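Beta-lactamase II (Erythrobacter litoralis, PDB 6V72) probably hydrolyses the beta-lactam ring of antibiotics to a substituted beta-amino acid, as a zinc-dependent class B enzyme of the metallo-beta-lactamase superfamily. Local coordinates at residues R17-F22 / S26-A31; E32-H37 / L177-G182; N52-V57 / I170-P175; L64-W69 / A223-P228. All coordinates share one frame; numbering follows the deposited sequence. Where two conformers were deposited one is given.

Interaction 1: R17-F22 / S26-A31. With FMT (formic acid), chain J.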
loop_
_atom_site.group_PDB
_atom_site.type_symbol
_atom_site.label_atom_id
_atom_site.label_comp_id
_atom_site.label_asym_id
_atom_site.label_seq_id
_atom_site.Cartn_x
_atom_site.Cartn_y
_atom_site.Cartn_z
ATOM N N ARG A 17 21.990 15.468 -2.574
ATOM C CA ARG A 17 21.774 16.436 -3.640
ATOM C C ARG A 17 22.052 17.860 -3.168
ATOM O O ARG A 17 22.238 18.128 -1.976
ATOM C CB ARG A 17 20.339 16.316 -4.168
ATOM C CG ARG A 17 19.989 14.897 -4.613
ATOM C CD ARG A 17 18.486 14.690 -4.732
ATOM N NE ARG A 17 17.881 14.358 -3.446
ATOM C CZ ARG A 17 16.625 14.640 -3.110
ATOM N NH1 ARG A 17 15.825 15.265 -3.970
ATOM N NH2 ARG A 17 16.169 14.300 -1.910
ATOM N N ASP A 18 22.075 18.781 -4.136
ATOM C CA ASP A 18 22.323 20.199 -3.886
ATOM C C ASP A 18 20.974 20.909 -3.820
ATOM O O ASP A 18 20.328 21.137 -4.849
ATOM C CB ASP A 18 23.214 20.805 -4.968
ATOM C CG ASP A 18 23.450 22.299 -4.767
ATOM O OD1 ASP A 18 24.134 22.669 -3.784
ATOM O OD2 ASP A 18 22.954 23.100 -5.589
ATOM N N ILE A 19 20.559 21.261 -2.610
ATOM C CA ILE A 19 19.213 21.752 -2.344
ATOM C C ILE A 19 19.285 23.217 -1.948
ATOM O O ILE A 19 20.108 23.609 -1.109
ATOM C CB ILE A 19 18.534 20.930 -1.238
ATOM C CG1 ILE A 19 18.356 19.474 -1.679
ATOM C CG2 ILE A 19 17.257 21.578 -0.831
ATOM C CD1 ILE A 19 17.348 19.277 -2.744
ATOM N N ILE A 20 18.421 24.019 -2.552
ATOM C CA ILE A 20 18.209 25.410 -2.182
ATOM C C ILE A 20 16.904 25.473 -1.411
ATOM O O ILE A 20 15.891 24.926 -1.858
ATOM C CB ILE A 20 18.142 26.301 -3.429
ATOM C CG1 ILE A 20 19.463 26.213 -4.185
ATOM C CG2 ILE A 20 17.822 27.733 -3.036
ATOM C CD1 ILE A 20 19.421 26.871 -5.511
ATOM N N ARG A 21 16.918 26.133 -0.265
ATOM C CA ARG A 21 15.777 26.169 0.636
ATOM C C ARG A 21 15.113 27.537 0.550
ATOM O O ARG A 21 15.795 28.566 0.573
ATOM C CB ARG A 21 16.234 25.854 2.064
ATOM C CG ARG A 21 15.131 25.544 3.047
ATOM C CD ARG A 21 14.463 24.210 2.726
ATOM N NE ARG A 21 15.390 23.074 2.736
ATOM C CZ ARG A 21 15.713 22.372 3.824
ATOM N NH1 ARG A 21 15.201 22.698 5.005
ATOM N NH2 ARG A 21 16.552 21.347 3.735
ATOM N N PHE A 22 13.788 27.549 0.444
ATOM C CA PHE A 22 13.001 28.780 0.463
ATOM C C PHE A 22 11.777 28.493 1.315
ATOM O O PHE A 22 10.899 27.740 0.889
ATOM C CB PHE A 22 12.602 29.206 -0.950
ATOM C CG PHE A 22 11.893 30.528 -1.020
ATOM C CD1 PHE A 22 12.572 31.704 -0.784
ATOM C CD2 PHE A 22 10.554 30.595 -1.349
ATOM C CE1 PHE A 22 11.919 32.932 -0.865
ATOM C CE2 PHE A 22 9.899 31.812 -1.430
ATOM C CZ PHE A 22 10.586 32.988 -1.191
ATOM N N SER A 26 12.090 22.870 -0.678
ATOM C CA SER A 26 13.432 22.537 -1.142
ATOM C C SER A 26 13.430 22.547 -2.667
ATOM O O SER A 26 12.637 21.834 -3.289
ATOM C CB SER A 26 13.846 21.160 -0.623
ATOM O OG SER A 26 14.001 21.175 0.786
ATOM N N PHE A 27 14.312 23.329 -3.271
ATOM C CA PHE A 27 14.401 23.401 -4.725
ATOM C C PHE A 27 15.680 22.738 -5.210
ATOM O O PHE A 27 16.756 22.952 -4.641
ATOM C CB PHE A 27 14.372 24.849 -5.218
ATOM C CG PHE A 27 13.024 25.495 -5.132
ATOM C CD1 PHE A 27 12.033 25.209 -6.071
ATOM C CD2 PHE A 27 12.749 26.407 -4.121
ATOM C CE1 PHE A 27 10.786 25.815 -5.989
ATOM C CE2 PHE A 27 11.517 27.016 -4.038
ATOM C CZ PHE A 27 10.534 26.729 -4.980
ATOM N N SER A 28 15.579 21.963 -6.284
ATOM C CA SER A 28 16.781 21.434 -6.914
ATOM C C SER A 28 16.627 21.530 -8.420
ATOM O O SER A 28 15.521 21.460 -8.951
ATOM C CB SER A 28 17.084 19.996 -6.495
ATOM O OG SER A 28 15.954 19.168 -6.619
ATOM N N GLN A 29 17.744 21.715 -9.105
ATOM C CA GLN A 29 17.721 21.921 -10.541
ATOM C C GLN A 29 17.930 20.587 -11.250
ATOM O O GLN A 29 18.939 19.903 -11.016
ATOM C CB GLN A 29 18.789 22.939 -10.940
ATOM C CG GLN A 29 18.507 23.600 -12.249
ATOM C CD GLN A 29 19.592 24.566 -12.640
ATOM O OE1 GLN A 29 19.352 25.763 -12.759
ATOM N NE2 GLN A 29 20.796 24.057 -12.839
ATOM N N LEU A 30 16.977 20.216 -12.115
ATOM C CA LEU A 30 17.098 19.008 -12.921
ATOM C C LEU A 30 17.799 19.267 -14.242
ATOM O O LEU A 30 18.402 18.350 -14.821
ATOM C CB LEU A 30 15.718 18.423 -13.211
ATOM C CG LEU A 30 14.921 18.017 -11.972
ATOM C CD1 LEU A 30 13.634 17.280 -12.391
ATOM C CD2 LEU A 30 15.780 17.179 -11.027
ATOM N N ALA A 31 17.707 20.493 -14.730
ATOM C CA ALA A 31 18.314 20.922 -15.984
ATOM C C ALA A 31 18.217 22.436 -15.977
ATOM O O ALA A 31 17.512 23.014 -15.152
ATOM C CB ALA A 31 17.600 20.328 -17.203
HETATM C C FMT J . 12.808 13.619 -3.356
HETATM O O1 FMT J . 11.739 13.039 -3.208
HETATM O O2 FMT J . 12.929 14.830 -3.517
HETATM O O HOH W 1 20.203 21.728 -7.583
#
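I20 and F27 face each other across a beta hairpin, strands 20-22 and 25-29, that forms one margin of the larger sheet of the metallo-beta-lactamase fold. They are an antiparallel hydrogen-bonded pair: I20 N gives to F27 O over 2.9 Å, F27 N gives to I20 O at 2.7 Å, and both bonds are nearly straight. The F27 ring meets the edge strand at its rim, where F22 CB lies in the ring plane, 3.9 Å from F27 CE2; W80 of helix 71-84 stacks on F27 and also meets the ring of F22.

R21 and S26, the non-hydrogen-bonded pair, share the other face with I19. I19 holds CG2 anti to its backbone N (chi1 -63°), which presses this methyl on S26 CB at 3.4 Å, tighter than usual carbon contact, while its CD1 rests on S28 CB. R21, bent at chi2 and chi3, curls back over S26, yet NE and OG are badly aligned for a bond. Both polar ends are held instead by E14, through a salt bridge to R21 NH2 and a hydrogen bond from S26 OG. Beyond the last bridge a water takes over, accepting from Q29 N and donating to D18 O at 2.8 Å.

Interaction 2: E32-H37 / L177-G182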
loop_
_atom_site.group_PDB
_atom_site.type_symbol
_atom_site.label_atom_id
_atom_site.label_comp_id
_atom_site.label_asym_id
_atom_site.label_seq_id
_atom_site.Cartn_x
_atom_site.Cartn_y
_atom_site.Cartn_z
ATOM N N GLU A 32 18.917 23.077 -16.901
ATOM C CA GLU A 32 18.766 24.520 -17.023
ATOM C C GLU A 32 17.300 24.892 -17.220
ATOM O O GLU A 32 16.640 24.398 -18.143
ATOM C CB GLU A 32 19.604 25.044 -18.184
ATOM C CG GLU A 32 19.506 26.540 -18.329
ATOM C CD GLU A 32 20.342 27.060 -19.474
ATOM O OE1 GLU A 32 21.328 26.384 -19.856
ATOM O OE2 GLU A 32 20.011 28.145 -19.994
ATOM N N GLY A 33 16.779 25.725 -16.319
ATOM C CA GLY A 33 15.392 26.148 -16.377
ATOM C C GLY A 33 14.374 25.141 -15.890
ATOM O O GLY A 33 13.168 25.369 -16.058
ATOM N N VAL A 34 14.803 24.035 -15.298
ATOM C CA VAL A 34 13.876 23.027 -14.784
ATOM C C VAL A 34 14.170 22.825 -13.309
ATOM O O VAL A 34 15.191 22.228 -12.941
ATOM C CB VAL A 34 13.969 21.696 -15.540
ATOM C CG1 VAL A 34 12.926 20.717 -14.992
ATOM C CG2 VAL A 34 13.783 21.910 -17.031
ATOM N N TRP A 35 13.265 23.296 -12.469
ATOM C CA TRP A 35 13.373 23.153 -11.030
ATOM C C TRP A 35 12.452 22.044 -10.554
ATOM O O TRP A 35 11.315 21.915 -11.026
ATOM C CB TRP A 35 13.012 24.453 -10.325
ATOM C CG TRP A 35 14.033 25.509 -10.569
ATOM C CD1 TRP A 35 13.985 26.486 -11.517
ATOM C CD2 TRP A 35 15.285 25.657 -9.892
ATOM N NE1 TRP A 35 15.117 27.251 -11.452
ATOM C CE2 TRP A 35 15.933 26.767 -10.462
ATOM C CE3 TRP A 35 15.905 24.979 -8.837
ATOM C CZ2 TRP A 35 17.183 27.216 -10.019
ATOM C CZ3 TRP A 35 17.157 25.421 -8.402
ATOM C CH2 TRP A 35 17.779 26.526 -8.998
HETATM N N MSE A 36 12.940 21.256 -9.610
HETATM C CA MSE A 36 12.050 20.384 -8.849
HETATM C C MSE A 36 11.765 21.013 -7.507
HETATM O O MSE A 36 12.682 21.503 -6.840
HETATM C CB MSE A 36 12.632 18.985 -8.703
HETATM C CG MSE A 36 11.624 18.016 -8.100
HETATM SE SE MSE A 36 12.413 16.225 -7.949
HETATM C CE MSE A 36 11.807 15.752 -9.663
ATOM N N HIS A 37 10.484 21.119 -7.151
ATOM C CA HIS A 37 10.123 21.553 -5.812
ATOM C C HIS A 37 9.782 20.337 -4.969
ATOM O O HIS A 37 9.080 19.426 -5.425
ATOM C CB HIS A 37 8.971 22.582 -5.804
ATOM C CG HIS A 37 7.660 22.124 -6.399
ATOM N ND1 HIS A 37 6.725 21.401 -5.682
ATOM C CD2 HIS A 37 7.086 22.393 -7.600
ATOM C CE1 HIS A 37 5.663 21.188 -6.440
ATOM N NE2 HIS A 37 5.851 21.789 -7.603
ATOM N N LEU A 177 15.101 17.695 -23.158
ATOM C CA LEU A 177 16.012 17.703 -22.031
ATOM C C LEU A 177 16.153 16.326 -21.405
ATOM O O LEU A 177 16.897 16.172 -20.426
ATOM C CB LEU A 177 15.538 18.718 -20.984
ATOM C CG LEU A 177 15.463 20.158 -21.495
ATOM C CD1 LEU A 177 14.787 21.050 -20.466
ATOM C CD2 LEU A 177 16.852 20.678 -21.796
ATOM N N GLY A 178 15.459 15.325 -21.947
ATOM C CA GLY A 178 15.551 13.969 -21.434
ATOM C C GLY A 178 14.962 13.751 -20.058
ATOM O O GLY A 178 15.471 12.917 -19.302
ATOM N N ILE A 179 13.885 14.459 -19.723
ATOM C CA ILE A 179 13.242 14.372 -18.417
ATOM C C ILE A 179 11.801 13.933 -18.622
ATOM O O ILE A 179 11.091 14.488 -19.469
ATOM C CB ILE A 179 13.276 15.718 -17.662
ATOM C CG1 ILE A 179 14.705 16.165 -17.367
ATOM C CG2 ILE A 179 12.439 15.648 -16.379
ATOM C CD1 ILE A 179 14.790 17.654 -17.033
ATOM N N ALA A 180 11.358 12.967 -17.838
ATOM C CA ALA A 180 9.947 12.614 -17.825
ATOM C C ALA A 180 9.496 12.531 -16.380
ATOM O O ALA A 180 10.235 12.035 -15.519
ATOM C CB ALA A 180 9.670 11.297 -18.533
ATOM N N PHE A 181 8.282 13.011 -16.120
ATOM C CA PHE A 181 7.724 13.063 -14.774
ATOM C C PHE A 181 6.500 12.161 -14.703
ATOM O O PHE A 181 5.495 12.412 -15.382
ATOM C CB PHE A 181 7.364 14.500 -14.401
ATOM C CG PHE A 181 6.796 14.658 -13.008
ATOM C CD1 PHE A 181 7.627 14.621 -11.893
ATOM C CD2 PHE A 181 5.436 14.889 -12.818
ATOM C CE1 PHE A 181 7.109 14.783 -10.618
ATOM C CE2 PHE A 181 4.926 15.074 -11.544
ATOM C CZ PHE A 181 5.749 15.015 -10.454
ATOM N N GLY A 182 6.583 11.120 -13.874
ATOM C CA GLY A 182 5.554 10.110 -13.804
ATOM C C GLY A 182 4.497 10.343 -12.759
ATOM O O GLY A 182 3.625 9.493 -12.590
#
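A single valine, V34, takes part in both side-chain contacts between these segments, giving one methyl to each partner, and no hydrogen bond joins them. CG2 meets L177 CD1 at 3.7 Å and CG1 meets I179 CD1 at 4.1 Å, the two side chains of each pair reaching toward each other, tip to tip. The torsion aims the fork: with CG1 anti to the backbone N (chi1 -177°), CG2 lies beside that nitrogen and faces L177. L177 and I179 both carry their branches out on chains whose CG or CG1 is anti to the carbonyl carbon, and both end in the CD1 methyl that does the touching. The contact is purely apolar and rests on a few methyl groups, tapering from buried V34 and I179 to exposed L177.

Between L177 and I179, G178 has positive phi and forms with I179 a G1 beta bulge opposite L174, where the chain enters strand 179-181.

The two strands belong to different sheets of the alphabeta/betaalpha sandwich and pack face against face. Strand 34-41 runs between 25-29 and 49-58 in the larger sheet, and strand 179-181 between 171-174 and 221-223 in the smaller, with A31 also touching I179.

Interaction 3: N52-V57 / I170-P175. With EDO (1,2-ethanediol), chain K.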
loop_
_atom_site.group_PDB
_atom_site.type_symbol
_atom_site.label_atom_id
_atom_site.label_comp_id
_atom_site.label_asym_id
_atom_site.label_seq_id
_atom_site.Cartn_x
_atom_site.Cartn_y
_atom_site.Cartn_z
ATOM N N ASN A 52 7.004 15.856 -4.632
ATOM C CA ASN A 52 7.786 16.551 -5.651
ATOM C C ASN A 52 6.899 17.036 -6.790
ATOM O O ASN A 52 6.012 16.312 -7.244
ATOM C CB ASN A 52 8.841 15.645 -6.296
ATOM C CG ASN A 52 9.714 14.934 -5.301
ATOM O OD1 ASN A 52 9.935 13.709 -5.415
ATOM N ND2 ASN A 52 10.231 15.654 -4.351
ATOM N N GLY A 53 7.216 18.215 -7.304
ATOM C CA GLY A 53 6.660 18.682 -8.551
ATOM C C GLY A 53 7.702 19.473 -9.318
ATOM O O GLY A 53 8.881 19.444 -8.948
ATOM N N LEU A 54 7.304 20.178 -10.383
ATOM C CA LEU A 54 8.270 20.884 -11.220
ATOM C C LEU A 54 7.893 22.347 -11.355
ATOM O O LEU A 54 6.732 22.727 -11.215
ATOM C CB LEU A 54 8.370 20.286 -12.639
ATOM C CG LEU A 54 8.649 18.785 -12.765
ATOM C CD1 LEU A 54 8.607 18.359 -14.222
ATOM C CD2 LEU A 54 9.990 18.476 -12.139
ATOM N N LEU A 55 8.911 23.162 -11.618
ATOM C CA LEU A 55 8.730 24.552 -12.005
ATOM C C LEU A 55 9.607 24.764 -13.232
ATOM O O LEU A 55 10.830 24.597 -13.155
ATOM C CB LEU A 55 9.104 25.480 -10.843
ATOM C CG LEU A 55 8.790 26.951 -10.934
ATOM C CD1 LEU A 55 7.289 27.239 -10.913
ATOM C CD2 LEU A 55 9.472 27.616 -9.742
ATOM N N VAL A 56 8.988 25.058 -14.376
ATOM C CA VAL A 56 9.674 25.047 -15.665
ATOM C C VAL A 56 9.642 26.449 -16.251
ATOM O O VAL A 56 8.564 27.026 -16.431
ATOM C CB VAL A 56 9.027 24.038 -16.637
ATOM C CG1 VAL A 56 9.727 24.081 -18.009
ATOM C CG2 VAL A 56 9.064 22.642 -16.035
ATOM N N VAL A 57 10.821 26.974 -16.590
ATOM C CA VAL A 57 10.929 28.299 -17.191
ATOM C C VAL A 57 10.490 28.261 -18.649
ATOM O O VAL A 57 10.891 27.385 -19.424
ATOM C CB VAL A 57 12.368 28.817 -17.074
ATOM C CG1 VAL A 57 12.536 30.110 -17.902
ATOM C CG2 VAL A 57 12.747 29.032 -15.604
ATOM N N ILE A 170 -2.161 11.698 -14.972
ATOM C CA ILE A 170 -1.442 12.077 -16.184
ATOM C C ILE A 170 0.046 12.251 -15.882
ATOM O O ILE A 170 0.485 12.234 -14.735
ATOM C CB ILE A 170 -2.022 13.342 -16.852
ATOM C CG1 ILE A 170 -1.865 14.561 -15.932
ATOM C CG2 ILE A 170 -3.501 13.116 -17.241
ATOM C CD1 ILE A 170 -2.277 15.896 -16.621
ATOM N N THR A 171 0.827 12.389 -16.953
ATOM C CA THR A 171 2.279 12.511 -16.870
ATOM C C THR A 171 2.727 13.659 -17.764
ATOM O O THR A 171 1.985 14.112 -18.645
ATOM C CB THR A 171 2.974 11.215 -17.300
ATOM O OG1 THR A 171 2.684 10.958 -18.681
ATOM C CG2 THR A 171 2.496 10.030 -16.448
ATOM N N VAL A 172 3.947 14.157 -17.531
ATOM C CA VAL A 172 4.491 15.219 -18.371
ATOM C C VAL A 172 5.942 14.907 -18.703
ATOM O O VAL A 172 6.645 14.227 -17.953
ATOM C CB VAL A 172 4.353 16.615 -17.718
ATOM C CG1 VAL A 172 2.896 16.899 -17.356
ATOM C CG2 VAL A 172 5.232 16.691 -16.483
ATOM N N GLY A 173 6.397 15.409 -19.843
ATOM C CA GLY A 173 7.763 15.185 -20.248
ATOM C C GLY A 173 8.353 16.434 -20.869
ATOM O O GLY A 173 7.640 17.319 -21.354
ATOM N N LEU A 174 9.692 16.467 -20.860
ATOM C CA LEU A 174 10.500 17.467 -21.550
ATOM C C LEU A 174 11.463 16.689 -22.434
ATOM O O LEU A 174 12.623 16.454 -22.057
ATOM C CB LEU A 174 11.263 18.353 -20.572
ATOM C CG LEU A 174 10.347 19.241 -19.725
ATOM C CD1 LEU A 174 11.088 19.784 -18.501
ATOM C CD2 LEU A 174 9.762 20.370 -20.563
ATOM N N PRO A 175 11.003 16.245 -23.604
ATOM C CA PRO A 175 11.820 15.324 -24.407
ATOM C C PRO A 175 13.134 15.924 -24.865
ATOM O O PRO A 175 14.107 15.183 -25.044
ATOM C CB PRO A 175 10.902 14.995 -25.594
ATOM C CG PRO A 175 9.527 15.231 -25.093
ATOM C CD PRO A 175 9.648 16.407 -24.154
HETATM C C1 EDO K . 13.480 24.936 -19.441
HETATM O O1 EDO K . 13.524 26.326 -19.807
HETATM C C2 EDO K . 12.494 24.194 -20.340
HETATM O O2 EDO K . 12.889 24.307 -21.710
#
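L54 and V172, with V56 and L174, face each other in the hydrophobic interior of the alphabeta/betaalpha sandwich, the fold of the metallo-beta-lactamase superfamily. Strand 49-58 of the larger sheet supplies the first member of each pair and strand 171-174 of the smaller sheet the second. Since the backbones stay well apart, with the CA atoms of L54 and V172 9.9 Å from one another, only side chains bridge the gap and no hydrogen bond crosses it.

All four residues are buried and point toward the opposite strand. They are spaced two apart on each chain, L54 and V56 against V172 and L174, so each strand offers every second residue to the space between the sheets, and G173 separates the two on the smaller sheet. L54 CD1 approaches V172 CG2 at 4.4 Å, and V56 CG2 approaches L174 CD1 at 4.3 Å; these are loose methyl contacts, and neighbours complete the layer. M36 and V65 touch L54 from the adjoining strands, and L174 reaches V34 as well.

At the far end of strand 49-58 a bound ethanediol, probably from the crystallisation liquor, lies beside V56 and V57. V56 keeps CG1 anti to its backbone N (chi1 178°), turning that methyl to the diol and CG2 to L174. CG1 lies 3.6 Å from the diol C2, and the diol O1 donates to V57 O at 2.9 Å.

Interaction 4: L64-W69 / A223-P228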
loop_
_atom_site.group_PDB
_atom_site.type_symbol
_atom_site.label_atom_id
_atom_site.label_comp_id
_atom_site.label_asym_id
_atom_site.label_seq_id
_atom_site.Cartn_x
_atom_site.Cartn_y
_atom_site.Cartn_z
ATOM N N LEU A 64 4.003 25.565 -13.618
ATOM C CA LEU A 64 4.046 24.742 -12.413
ATOM C C LEU A 64 3.452 23.368 -12.700
ATOM O O LEU A 64 2.373 23.269 -13.292
ATOM C CB LEU A 64 3.267 25.422 -11.285
ATOM C CG LEU A 64 3.207 24.700 -9.928
ATOM C CD1 LEU A 64 4.572 24.569 -9.329
ATOM C CD2 LEU A 64 2.257 25.437 -8.998
ATOM N N VAL A 65 4.163 22.312 -12.297
ATOM C CA VAL A 65 3.615 20.956 -12.309
ATOM C C VAL A 65 3.410 20.551 -10.860
ATOM O O VAL A 65 4.383 20.401 -10.116
ATOM C CB VAL A 65 4.532 19.955 -13.022
ATOM C CG1 VAL A 65 3.896 18.543 -12.927
ATOM C CG2 VAL A 65 4.788 20.387 -14.468
ATOM N N ASP A 66 2.140 20.383 -10.475
ATOM C CA ASP A 66 1.664 19.955 -9.157
ATOM C C ASP A 66 1.879 20.995 -8.061
ATOM O O ASP A 66 2.829 21.792 -8.086
ATOM C CB ASP A 66 2.268 18.599 -8.763
ATOM C CG ASP A 66 1.571 17.449 -9.481
ATOM O OD1 ASP A 66 0.367 17.611 -9.787
ATOM O OD2 ASP A 66 2.195 16.400 -9.745
ATOM N N THR A 67 0.966 21.001 -7.101
ATOM C CA THR A 67 1.113 21.847 -5.935
ATOM C C THR A 67 2.004 21.157 -4.902
ATOM O O THR A 67 2.390 19.991 -5.048
ATOM C CB THR A 67 -0.251 22.167 -5.327
ATOM O OG1 THR A 67 -0.816 20.979 -4.770
ATOM C CG2 THR A 67 -1.213 22.766 -6.370
ATOM N N ALA A 68 2.348 21.897 -3.852
ATOM C CA ALA A 68 2.970 21.294 -2.681
ATOM C C ALA A 68 1.906 20.625 -1.820
ATOM O O ALA A 68 0.726 20.601 -2.167
ATOM C CB ALA A 68 3.727 22.351 -1.885
ATOM N N TRP A 69 2.325 20.072 -0.674
ATOM C CA TRP A 69 1.365 19.437 0.222
ATOM C C TRP A 69 0.312 20.424 0.704
ATOM O O TRP A 69 -0.853 20.055 0.890
ATOM C CB TRP A 69 2.067 18.845 1.439
ATOM C CG TRP A 69 2.831 17.561 1.245
ATOM C CD1 TRP A 69 4.185 17.407 1.301
ATOM C CD2 TRP A 69 2.291 16.242 1.062
ATOM N NE1 TRP A 69 4.526 16.091 1.142
ATOM C CE2 TRP A 69 3.386 15.350 0.994
ATOM C CE3 TRP A 69 0.998 15.732 0.940
ATOM C CZ2 TRP A 69 3.223 13.981 0.802
ATOM C CZ3 TRP A 69 0.842 14.367 0.760
ATOM C CH2 TRP A 69 1.946 13.517 0.683
ATOM N N ALA A 223 11.542 11.478 -13.023
ATOM C CA ALA A 223 11.121 12.138 -11.803
ATOM C C ALA A 223 9.725 11.654 -11.437
ATOM O O ALA A 223 8.979 11.196 -12.300
ATOM C CB ALA A 223 11.112 13.647 -12.013
HETATM N N MSE A 224 9.383 11.749 -10.152
HETATM C CA MSE A 224 8.092 11.238 -9.685
HETATM C C MSE A 224 7.652 11.906 -8.397
HETATM O O MSE A 224 8.426 12.665 -7.811
HETATM C CB MSE A 224 8.142 9.713 -9.518
HETATM C CG MSE A 224 9.021 9.240 -8.360
HETATM SE SE MSE A 224 9.920 7.565 -8.796
HETATM C CE MSE A 224 11.406 8.363 -9.802
ATOM N N SER A 225 6.414 11.636 -7.955
ATOM C CA SER A 225 5.819 12.455 -6.897
ATOM C C SER A 225 6.437 12.207 -5.530
ATOM O O SER A 225 6.546 13.144 -4.737
ATOM C CB SER A 225 4.312 12.238 -6.819
ATOM O OG SER A 225 3.666 12.827 -7.943
ATOM N N HIS A 226 6.858 10.981 -5.217
ATOM C CA HIS A 226 7.195 10.716 -3.822
ATOM C C HIS A 226 8.565 10.076 -3.631
ATOM O O HIS A 226 8.841 9.511 -2.562
ATOM C CB HIS A 226 6.085 9.885 -3.185
ATOM C CG HIS A 226 4.776 10.602 -3.157
ATOM N ND1 HIS A 226 4.584 11.756 -2.427
ATOM C CD2 HIS A 226 3.611 10.365 -3.802
ATOM C CE1 HIS A 226 3.343 12.181 -2.599
ATOM N NE2 HIS A 226 2.734 11.355 -3.430
ATOM N N SER A 227 9.429 10.149 -4.635
ATOM C CA SER A 227 10.794 9.659 -4.558
ATOM C C SER A 227 11.678 10.599 -5.366
ATOM O O SER A 227 11.194 11.288 -6.264
ATOM C CB SER A 227 10.914 8.225 -5.098
ATOM O OG SER A 227 10.214 7.308 -4.283
ATOM N N PRO A 228 12.968 10.658 -5.056
ATOM C CA PRO A 228 13.875 11.546 -5.819
ATOM C C PRO A 228 14.124 11.044 -7.233
ATOM O O PRO A 228 13.883 9.868 -7.551
ATOM C CB PRO A 228 15.166 11.539 -4.983
ATOM C CG PRO A 228 15.030 10.422 -4.043
ATOM C CD PRO A 228 13.596 10.114 -3.844
HETATM O O HOH W 2 3.415 15.448 -7.596
#
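S225 and H226 make the contacts of the loop after strand 221-223, which brings a zinc ligand to the active site between the two sheets. A223 lies on that strand, and M224 leads on to S225. The hydroxyl of S225 is 4.3 Å from D66 OD2, too far for a direct bond, and a water fills the step: it accepts from S225 OG at 2.7 Å and donates to D66 OD2 at 2.6 Å. T95 gives D66 OD2 a second hydrogen bond.

H226 comes next. The ring meets W69 obliquely, H226 CE1 being 3.8 Å from W69 CH2. The planes are inclined at 31° with centroids 5.6 Å apart, so the pair is neither a stack nor an edge-to-face contact. The CB of S225 covers one face of the imidazole, toward its rim. Both rings are tethered through nitrogen to adjacent carbonyls of the same strand, 49-58: H226 ND1 to P50 O and W69 NE1 to I49 O.

Zinc is not bound to this chain, although H226 is a zinc ligand in a structure of this protein. With ND1 given to a carbonyl, NE2 is probably the nitrogen that meets zinc, and the carbonyl of P50 would then help to set the imidazole's rotation.

How the interactions relate
The four contacts show how chemistry follows position in a two-sheet fold. Interaction 1 lies at the margin and is the only one whose segments pair as strands, so backbone bonds dominate it. Interactions 2 and 3 join the same two sheets through methyl groups alone; their centres are 5 Å apart, and interaction 3 is wholly buried whereas interaction 2 runs out to the surface at L177. Strand neighbours tie them together, W35 to L55 and F181 to V172. Interaction 4 trades methyls for a water bridge and an aromatic pair where the sheets meet the zinc site, and N52 N bonds S225 O to link it with interaction 3.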